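Local coordinates for protein phosphopantetheine adenylyltransferase (Archaeoglobus fulgidus, PDB 3DO8) that probably transfers an adenylyl group reversibly from ATP to 4'-phosphopantetheine, giving dephospho-CoA and pyrophosphate in coenzyme A biosynthesis, at residues Leu90-Pro94 / Glu95-Met99; Ala100-Ile103 / Asn104-Glu108. All coordinates share one frame; numbering follows the deposited sequence.

Contacts 1 and 2 follow each other along one piece of chain, their centres about 12 Å apart. Contact 1 is the turn from strand 89-92 into helix 97-110; contact 2 is the run of that helix beyond it. They meet where the helix lies against its own strand: Leu90 CD2 packs 3.8 Å from Ile103 CD1 and 3.9 Å from Ala100 CB, and Val92 CG1 is 4.0 Å from that same Ala100 CB. Together they make up the strand and helix of a beta-alpha-beta unit that strand 116-121 completes; both strands belong to the parallel sheet of the nucleotidyltransferase domain. Both contacts reach the second subunit, through Tyr97 in contact 1 and through Leu101 and Asn104 in contact 2.

Contact 1 (Leu90-Pro94 / Glu95-Met99); sequences LVVSP and ETYEM
Thr96 folds its hydroxyl back over the end of strand 89-92, and the tight part of this contact is built round that oxygen. Thr96 OG1 accepts the N-H of Ser93 N at 3.0 Å in a nearly straight bond, 161° at the hydrogen, while Val92 CB presses on the same OG1 from 3.3 Å. A chi1 of 52°, with OG1 between the backbone N and the carbonyl carbon, turns the hydroxyl to the strand. The return bond, Thr96 N to Ser93 O at 3.1 Å, closes the turn. Ser93 OG adds a weak bond from Glu95 N. Further along, Val92 CG2 reaches the edge of the Tyr97 ring, 4.1 Å from Tyr97 CD1; the ring makes a cation-pi contact with Lys119, and its hydroxyl is hydrogen-bonded to Asp121 of the second subunit.

The other side is open to solvent. Pro94 and Glu95 are exposed, the glutamate chain leads away from the turn, and a water links Pro94 O to both Glu98 N and Glu98 OE1.

Ser93 N goes to the threonine hydroxyl and Ser93 O takes Thr96 N, so both backbone polar groups of the buried serine are met within the link between strand 89-92 and helix 97-110.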
# COMPACT_ATOMS: atom_id res chain seq x y z
N LEU A 90 -3.00 0.12 8.11
CA LEU A 90 -2.03 -0.79 8.67
C LEU A 90 -1.24 -1.34 7.49
O LEU A 90 -1.80 -2.01 6.61
CB LEU A 90 -2.74 -1.93 9.40
CG LEU A 90 -1.90 -3.12 9.95
CD1 LEU A 90 -0.68 -2.72 10.79
CD2 LEU A 90 -2.84 -4.12 10.71
N VAL A 91 0.04 -0.99 7.45
CA VAL A 91 0.92 -1.32 6.34
C VAL A 91 1.69 -2.58 6.73
O VAL A 91 2.35 -2.61 7.77
CB VAL A 91 1.92 -0.18 6.01
CG1 VAL A 91 2.95 -0.68 4.95
CG2 VAL A 91 1.15 1.04 5.52
N VAL A 92 1.57 -3.60 5.87
CA VAL A 92 2.12 -4.93 6.14
C VAL A 92 2.78 -5.52 4.90
O VAL A 92 2.62 -5.04 3.82
CB VAL A 92 1.01 -5.90 6.66
CG1 VAL A 92 0.52 -5.40 8.00
CG2 VAL A 92 -0.11 -6.05 5.67
N SER A 93 3.57 -6.56 5.12
CA SER A 93 4.23 -7.31 4.07
C SER A 93 3.52 -8.64 3.93
O SER A 93 2.61 -8.94 4.70
CB SER A 93 5.67 -7.55 4.45
OG SER A 93 5.76 -8.52 5.45
N PRO A 94 3.92 -9.46 2.96
CA PRO A 94 3.31 -10.80 2.89
C PRO A 94 3.50 -11.63 4.15
O PRO A 94 2.63 -12.43 4.48
CB PRO A 94 4.00 -11.44 1.67
CG PRO A 94 4.41 -10.25 0.82
CD PRO A 94 4.84 -9.20 1.82
N GLU A 95 4.58 -11.36 4.88
CA GLU A 95 4.89 -12.10 6.09
C GLU A 95 4.00 -11.71 7.27
O GLU A 95 3.82 -12.50 8.22
CB GLU A 95 6.35 -11.88 6.50
CG GLU A 95 7.37 -12.47 5.54
CD GLU A 95 8.81 -12.29 6.02
OE1 GLU A 95 9.02 -11.81 7.17
OE2 GLU A 95 9.74 -12.63 5.25
N THR A 96 3.42 -10.52 7.19
CA THR A 96 2.61 -10.00 8.31
C THR A 96 1.12 -9.80 7.91
O THR A 96 0.30 -9.35 8.72
CB THR A 96 3.23 -8.71 8.89
OG1 THR A 96 3.47 -7.77 7.85
CG2 THR A 96 4.56 -9.03 9.58
N TYR A 97 0.77 -10.18 6.70
CA TYR A 97 -0.60 -9.98 6.21
C TYR A 97 -1.64 -10.84 6.95
O TYR A 97 -2.72 -10.37 7.30
CB TYR A 97 -0.65 -10.21 4.71
CG TYR A 97 -2.01 -10.06 4.08
CD1 TYR A 97 -2.67 -8.84 4.04
CD2 TYR A 97 -2.63 -11.13 3.50
CE1 TYR A 97 -3.92 -8.72 3.46
CE2 TYR A 97 -3.87 -11.01 2.92
CZ TYR A 97 -4.51 -9.80 2.89
OH TYR A 97 -5.75 -9.69 2.31
N GLU A 98 -1.31 -12.11 7.21
CA GLU A 98 -2.26 -12.95 7.93
C GLU A 98 -2.55 -12.35 9.31
O GLU A 98 -3.70 -12.38 9.79
CB GLU A 98 -1.74 -14.38 8.05
CG GLU A 98 -1.87 -15.11 6.72
CD GLU A 98 -1.10 -16.44 6.69
OE1 GLU A 98 0.14 -16.41 6.76
OE2 GLU A 98 -1.75 -17.49 6.59
N MET A 99 -1.53 -11.78 9.95
CA MET A 99 -1.72 -11.20 11.28
C MET A 99 -2.61 -9.96 11.16
O MET A 99 -3.44 -9.70 12.04
CB MET A 99 -0.42 -10.88 11.98
CG MET A 99 -0.59 -10.34 13.41
SD MET A 99 -1.15 -11.59 14.62
CE MET A 99 -2.17 -10.60 15.74
O HOH W 1 1.15 -13.64 6.57

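Contact 2 (Ala100-Ile103 / Asn104-Glu108); sequences ALKI and NQKRE
Ile103 and Arg107 run alongside each other in the same direction, one helical turn apart, with Ile103 CG2 4.0 Å from Arg107 CD. The aliphatic part of the arginine stays close to the helix, Arg107 CG resting 3.3 Å from Ile103 O, before the chain bends at chi3 (67°) and carries the guanidinium off to Asp86, in a salt bridge, and to the backbone oxygens of Arg113, Thr82 and Val85. So many acceptors probably hold the buried charge in one orientation.

Lys102 and Lys106 repeat the parallel pairing on the outer side, Lys102 CE and Lys106 CE 4.1 Å apart. Lys102 NZ and Lys106 NZ stand 4.9 Å apart, a like-charge approach probably eased by the salt bridge of Lys106 to Glu109.

Beneath these pairs runs the regular ladder of i+4 N-H to i carbonyl bonds of helix 97-110, the crossover helix of a beta-alpha-beta unit in this Rossmann-like nucleotidyltransferase domain; Arg107 N to Ile103 O, at 2.9 Å, is one rung. Ala100 and Ile103 face strand 89-92, and Asn104 turns to Ile117 and gives its ND2 to Ile115 O.

Gln105 instead runs across Lys102, nearly perpendicular to it. Gln105 CG sits 3.3 Å from Leu101 O, and the extended chain brings Gln105 OE1 to 3.8 Å from Lys102 CD. A water joins the two polar ends, accepting from Lys102 NZ at 2.8 Å and donating to Gln105 OE1.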
# COMPACT_ATOMS: atom_id res chain seq x y z
N ALA A 100 -2.44 -9.19 10.09
CA ALA A 100 -3.33 -8.03 9.84
C ALA A 100 -4.80 -8.46 9.75
O ALA A 100 -5.69 -7.81 10.28
CB ALA A 100 -2.95 -7.34 8.55
N LEU A 101 -5.07 -9.54 9.02
CA LEU A 101 -6.44 -10.02 8.95
C LEU A 101 -6.96 -10.40 10.34
O LEU A 101 -8.11 -10.10 10.68
CB LEU A 101 -6.56 -11.21 8.01
CG LEU A 101 -6.22 -10.89 6.54
CD1 LEU A 101 -6.18 -12.23 5.77
CD2 LEU A 101 -7.17 -9.88 5.92
N LYS A 102 -6.11 -11.02 11.13
CA LYS A 102 -6.44 -11.40 12.52
C LYS A 102 -6.74 -10.16 13.39
O LYS A 102 -7.70 -10.16 14.21
CB LYS A 102 -5.33 -12.27 13.14
CG LYS A 102 -5.56 -12.72 14.56
CD LYS A 102 -6.68 -13.68 14.65
CE LYS A 102 -6.59 -14.53 15.91
NZ LYS A 102 -7.65 -15.56 15.91
N ILE A 103 -5.91 -9.15 13.23
CA ILE A 103 -6.12 -7.86 13.90
C ILE A 103 -7.55 -7.33 13.63
O ILE A 103 -8.27 -6.97 14.55
CB ILE A 103 -5.03 -6.84 13.54
CG1 ILE A 103 -3.69 -7.21 14.24
CG2 ILE A 103 -5.47 -5.43 13.91
CD1 ILE A 103 -2.41 -6.57 13.65
N ASN A 104 -7.97 -7.31 12.36
CA ASN A 104 -9.30 -6.80 12.04
C ASN A 104 -10.40 -7.71 12.57
O ASN A 104 -11.44 -7.23 13.02
CB ASN A 104 -9.48 -6.56 10.54
CG ASN A 104 -9.03 -5.18 10.12
OD1 ASN A 104 -8.92 -4.27 11.00
ND2 ASN A 104 -8.81 -4.97 8.83
N GLN A 105 -10.15 -9.03 12.59
CA GLN A 105 -11.15 -9.98 13.13
C GLN A 105 -11.39 -9.69 14.59
O GLN A 105 -12.55 -9.57 15.05
CB GLN A 105 -10.70 -11.42 12.93
CG GLN A 105 -10.80 -11.86 11.51
CD GLN A 105 -10.09 -13.17 11.23
OE1 GLN A 105 -9.51 -13.79 12.12
NE2 GLN A 105 -10.14 -13.59 9.97
N LYS A 106 -10.28 -9.50 15.33
CA LYS A 106 -10.38 -9.20 16.76
C LYS A 106 -10.97 -7.82 17.02
O LYS A 106 -11.72 -7.63 17.98
CB LYS A 106 -9.05 -9.35 17.48
CG LYS A 106 -8.60 -10.76 17.59
CD LYS A 106 -9.43 -11.47 18.62
CE LYS A 106 -9.19 -12.91 18.62
NZ LYS A 106 -10.20 -13.53 19.53
N ARG A 107 -10.58 -6.83 16.22
CA ARG A 107 -11.20 -5.52 16.36
C ARG A 107 -12.71 -5.65 16.20
O ARG A 107 -13.47 -5.08 16.99
CB ARG A 107 -10.61 -4.52 15.37
CG ARG A 107 -9.21 -4.07 15.78
CD ARG A 107 -8.60 -3.11 14.80
NE ARG A 107 -9.29 -1.81 14.76
CZ ARG A 107 -8.99 -0.73 15.49
NH1 ARG A 107 -8.00 -0.74 16.37
NH2 ARG A 107 -9.68 0.40 15.31
N GLU A 108 -13.15 -6.40 15.20
CA GLU A 108 -14.61 -6.54 15.02
C GLU A 108 -15.24 -7.20 16.24
O GLU A 108 -16.32 -6.79 16.68
CB GLU A 108 -14.95 -7.28 13.73
CG GLU A 108 -16.48 -7.30 13.48
CD GLU A 108 -16.84 -7.78 12.07
OE1 GLU A 108 -15.98 -8.32 11.37
OE2 GLU A 108 -18.03 -7.63 11.68
O HOH W 2 -9.89 -14.36 14.74